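Local coordinates for protein aldehyde dehydrogenase (Bartonella henselae, PDB 3I44) that probably oxidises aldehydes to carboxylic acids with NAD(P)+ as cofactor, as other members of the aldehyde dehydrogenase family do, at residues 248-257 against 267-275. The protein carries 1 engineered substitution. Sequence-based numbering, arbitrary orientation.
Sequences GSTRAGKDIS and VCLELGGKG
Helix 250-257 runs antiparallel to strand 267-270, at 177° with axes 9.1 Å apart, as the helix and second strand of a beta-alpha-beta crossover, and Gly248 N donates to Glu270 O (2.9 Å), meeting the carbonyl almost head-on. Beside this bond Leu271 CA sends a CA-H...O contact to Gly248 O, 3.1 Å away. Leu271 then reaches under the first helical turn: CD2 lies 3.6 Å from Ser249 O and 4.0 Å from Gly253 CA, against bare helix backbone. Its CB meets Thr250 OG1 at 3.6 Å, the two side chains crossing nearly at right angles, while that hydroxyl is hydrogen-bonded to Phe473 O. Farther along, Leu269 sets CD1 3.4 Å from Ser257 OG. Val267 CG1, anti to its backbone N (chi1 177°), touches Ile256 CG2 at 4.2 Å. Leu264 of the second subunit packs on both Thr250 and Leu269, placing this layer near the dimer interface. Ser249 OG caps the helix by accepting from Ala252 N. The crossover is consistent with the family's Rossmann-like cofactor domain; its single cross-segment hydrogen bond ties the loop ahead of the helix to the last strand residue, and aliphatic branches cover helix backbone, hydroxyls and Ile256.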
ATOM      1  N   GLY A 248      11.167   2.797  11.270  1.00 21.80           N
ATOM      2  CA  GLY A 248      11.522   2.133  12.537  1.00 22.93           C
ATOM      3  C   GLY A 248      11.722   0.635  12.393  1.00 23.04           C
ATOM      4  O   GLY A 248      11.994   0.157  11.311  1.00 23.22           O
ATOM      5  N   SER A 249      11.577  -0.118  13.488  1.00 23.33           N
ATOM      6  CA  SER A 249      11.886  -1.551  13.462  1.00 23.34           C
ATOM      7  C   SER A 249      10.765  -2.267  12.768  1.00 23.85           C
ATOM      8  O   SER A 249       9.614  -1.805  12.783  1.00 24.69           O
ATOM      9  CB  SER A 249      12.033  -2.128  14.878  1.00 23.28           C
ATOM     10  OG  SER A 249      10.794  -1.971  15.580  1.00 23.74           O
ATOM     11  N   THR A 250      11.104  -3.417  12.198  1.00 23.98           N
ATOM     12  CA  THR A 250      10.140  -4.297  11.569  1.00 24.20           C
ATOM     13  C   THR A 250       9.050  -4.707  12.556  1.00 25.31           C
ATOM     14  O   THR A 250       7.860  -4.746  12.185  1.00 24.11           O
ATOM     15  CB  THR A 250      10.883  -5.538  10.962  1.00 24.28           C
ATOM     16  OG1 THR A 250      11.749  -5.084   9.921  1.00 24.06           O
ATOM     17  CG2 THR A 250       9.934  -6.566  10.401  1.00 22.02           C
ATOM     18  N   ARG A 251       9.431  -4.986  13.817  1.00 25.87           N
ATOM     19  CA  ARG A 251       8.436  -5.393  14.840  1.00 25.98           C
ATOM     20  C   ARG A 251       7.394  -4.310  15.009  1.00 25.12           C
ATOM     21  O   ARG A 251       6.209  -4.578  15.004  1.00 25.69           O
ATOM     22  CB  ARG A 251       9.080  -5.699  16.212  1.00 26.48           C
ATOM     23  N   ALA A 252       7.838  -3.065  15.154  1.00 25.95           N
ATOM     24  CA  ALA A 252       6.927  -1.925  15.321  1.00 25.07           C
ATOM     25  C   ALA A 252       6.048  -1.697  14.059  1.00 25.09           C
ATOM     26  O   ALA A 252       4.855  -1.341  14.161  1.00 24.62           O
ATOM     27  CB  ALA A 252       7.715  -0.680  15.669  1.00 25.38           C
ATOM     28  N   GLY A 253       6.633  -1.915  12.875  1.00 24.39           N
ATOM     29  CA  GLY A 253       5.917  -1.705  11.624  1.00 23.89           C
ATOM     30  C   GLY A 253       4.711  -2.625  11.512  1.00 23.22           C
ATOM     31  O   GLY A 253       3.650  -2.210  11.027  1.00 22.27           O
ATOM     32  N   LYS A 254       4.864  -3.879  11.965  1.00 23.06           N
ATOM     33  CA  LYS A 254       3.758  -4.854  11.973  1.00 22.99           C
ATOM     34  C   LYS A 254       2.653  -4.367  12.853  1.00 23.22           C
ATOM     35  O   LYS A 254       1.490  -4.496  12.488  1.00 24.31           O
ATOM     36  CB  LYS A 254       4.211  -6.236  12.469  1.00 23.49           C
ATOM     37  CG  LYS A 254       5.197  -6.951  11.547  1.00 25.42           C
ATOM     38  CD  LYS A 254       6.025  -8.011  12.311  1.00 30.21           C
ATOM     39  CE  LYS A 254       6.432  -9.174  11.439  1.00 33.00           C
ATOM     40  NZ  LYS A 254       7.722  -9.826  11.801  1.00 32.69           N
ATOM     41  N   ASP A 255       2.983  -3.786  14.010  1.00 23.43           N
ATOM     42  CA  ASP A 255       1.930  -3.305  14.910  0.50 23.49           C
ATOM     43  C   ASP A 255       1.262  -2.033  14.385  1.00 23.35           C
ATOM     44  O   ASP A 255       0.058  -1.848  14.572  1.00 22.35           O
ATOM     45  CB  ASP A 255       2.458  -3.082  16.326  0.50 23.98           C
ATOM     46  CG  ASP A 255       2.728  -4.386  17.052  0.50 25.14           C
ATOM     47  OD1 ASP A 255       2.140  -5.412  16.653  0.50 28.65           O
ATOM     48  OD2 ASP A 255       3.535  -4.383  18.001  0.50 27.55           O
ATOM     49  N   ILE A 256       2.033  -1.164  13.732  1.00 23.25           N
ATOM     50  CA  ILE A 256       1.461   0.008  13.080  1.00 23.70           C
ATOM     51  C   ILE A 256       0.450  -0.445  12.054  1.00 22.68           C
ATOM     52  O   ILE A 256      -0.655   0.084  11.991  1.00 21.90           O
ATOM     53  CB  ILE A 256       2.549   0.871  12.364  1.00 24.02           C
ATOM     54  CG1 ILE A 256       3.468   1.580  13.370  1.00 25.63           C
ATOM     55  CG2 ILE A 256       1.904   1.897  11.447  1.00 25.27           C
ATOM     56  CD1 ILE A 256       2.807   2.545  14.310  1.00 26.72           C
ATOM     57  N   SER A 257       0.844  -1.424  11.236  1.00 23.01           N
ATOM     58  CA  SER A 257      -0.030  -1.940  10.195  1.00 23.46           C
ATOM     59  C   SER A 257      -1.293  -2.548  10.772  1.00 22.81           C
ATOM     60  O   SER A 257      -2.366  -2.330  10.225  1.00 21.37           O
ATOM     61  CB  SER A 257       0.661  -3.003   9.312  1.00 23.42           C
ATOM     62  OG  SER A 257       1.653  -2.418   8.502  1.00 28.86           O
ATOM     63  N   VAL A 267      -0.633   2.932   4.683  1.00 19.33           N
ATOM     64  CA  VAL A 267       0.462   2.735   5.591  1.00 18.80           C
ATOM     65  C   VAL A 267       1.754   2.621   4.795  1.00 19.10           C
ATOM     66  O   VAL A 267       1.907   1.712   3.969  1.00 18.27           O
ATOM     67  CB  VAL A 267       0.232   1.463   6.456  1.00 20.47           C
ATOM     68  CG1 VAL A 267       1.447   1.213   7.361  1.00 19.75           C
ATOM     69  CG2 VAL A 267      -1.086   1.603   7.274  1.00 17.94           C
ATOM     70  N   CYS A 268       2.674   3.560   5.013  1.00 18.62           N
ATOM     71  CA  CYS A 268       3.978   3.528   4.338  1.00 19.65           C
ATOM     72  C   CYS A 268       5.101   3.240   5.362  1.00 18.78           C
ATOM     73  O   CYS A 268       5.288   3.982   6.310  1.00 19.25           O
ATOM     74  CB  CYS A 268       4.222   4.854   3.586  1.00 19.56           C
ATOM     75  SG  CYS A 268       3.038   5.051   2.251  1.00 20.95           S
ATOM     76  N   LEU A 269       5.800   2.128   5.180  1.00 19.12           N
ATOM     77  CA  LEU A 269       6.776   1.642   6.169  1.00 18.28           C
ATOM     78  C   LEU A 269       8.223   1.623   5.626  1.00 19.48           C
ATOM     79  O   LEU A 269       8.482   1.036   4.543  1.00 18.00           O
ATOM     80  CB  LEU A 269       6.404   0.197   6.563  1.00 18.26           C
ATOM     81  CG  LEU A 269       5.030  -0.030   7.188  1.00 18.67           C
ATOM     82  CD1 LEU A 269       4.761  -1.510   7.511  1.00 19.71           C
ATOM     83  CD2 LEU A 269       4.834   0.844   8.467  1.00 18.35           C
ATOM     84  N   GLU A 270       9.137   2.207   6.407  1.00 18.85           N
ATOM     85  CA  GLU A 270      10.586   2.105   6.183  1.00 20.19           C
ATOM     86  C   GLU A 270      11.168   1.363   7.403  1.00 19.40           C
ATOM     87  O   GLU A 270      11.212   1.927   8.520  1.00 18.29           O
ATOM     88  CB  GLU A 270      11.203   3.499   6.097  1.00 20.46           C
ATOM     89  CG  GLU A 270      10.821   4.327   4.855  1.00 21.47           C
ATOM     90  CD  GLU A 270      11.657   3.989   3.627  1.00 24.93           C
ATOM     91  OE1 GLU A 270      12.654   3.232   3.780  1.00 28.45           O
ATOM     92  OE2 GLU A 270      11.321   4.485   2.512  1.00 21.18           O
ATOM     93  N   LEU A 271      11.534   0.106   7.200  1.00 18.84           N
ATOM     94  CA  LEU A 271      11.893  -0.782   8.318  1.00 19.55           C
ATOM     95  C   LEU A 271      13.383  -1.201   8.273  1.00 20.17           C
ATOM     96  O   LEU A 271      14.208  -0.555   7.623  1.00 19.25           O
ATOM     97  CB  LEU A 271      10.956  -2.002   8.344  1.00 19.00           C
ATOM     98  CG  LEU A 271       9.467  -1.624   8.289  1.00 18.95           C
ATOM     99  CD1 LEU A 271       8.499  -2.825   8.243  1.00 15.61           C
ATOM    100  CD2 LEU A 271       9.089  -0.683   9.406  1.00 15.68           C
ATOM    101  N   GLY A 272      13.731  -2.288   8.947  1.00 20.92           N
ATOM    102  CA  GLY A 272      15.131  -2.660   9.061  1.00 21.60           C
ATOM    103  C   GLY A 272      15.672  -3.422   7.866  1.00 21.30           C
ATOM    104  O   GLY A 272      14.983  -3.640   6.869  1.00 21.17           O
ATOM    105  N   GLY A 273      16.939  -3.800   7.977  1.00 21.46           N
ATOM    106  CA  GLY A 273      17.601  -4.540   6.922  1.00 21.13           C
ATOM    107  C   GLY A 273      18.708  -5.428   7.419  1.00 20.94           C
ATOM    108  O   GLY A 273      19.178  -5.311   8.568  1.00 20.78           O
ATOM    109  N   LYS A 274      19.124  -6.329   6.547  1.00 20.25           N
ATOM    110  CA  LYS A 274      20.297  -7.159   6.804  1.00 20.76           C
ATOM    111  C   LYS A 274      21.067  -7.340   5.487  1.00 20.26           C
ATOM    112  O   LYS A 274      21.244  -8.439   4.968  1.00 20.84           O
ATOM    113  CB  LYS A 274      19.936  -8.492   7.461  1.00 20.48           C
ATOM    114  CG  LYS A 274      21.159  -9.272   7.988  1.00 22.13           C
ATOM    115  CD  LYS A 274      21.579  -8.856   9.416  1.00 22.80           C
ATOM    116  CE  LYS A 274      23.006  -9.346   9.771  1.00 22.78           C
ATOM    117  NZ  LYS A 274      23.482  -8.827  11.075  1.00 20.30           N
ATOM    118  N   GLY A 275      21.550  -6.206   4.998  1.00 20.39           N
ATOM    119  CA  GLY A 275      22.170  -6.106   3.702  1.00 20.62           C
ATOM    120  C   GLY A 275      23.310  -7.056   3.474  1.00 20.54           C
ATOM    121  O   GLY A 275      24.195  -7.198   4.322  1.00 20.72           O
TER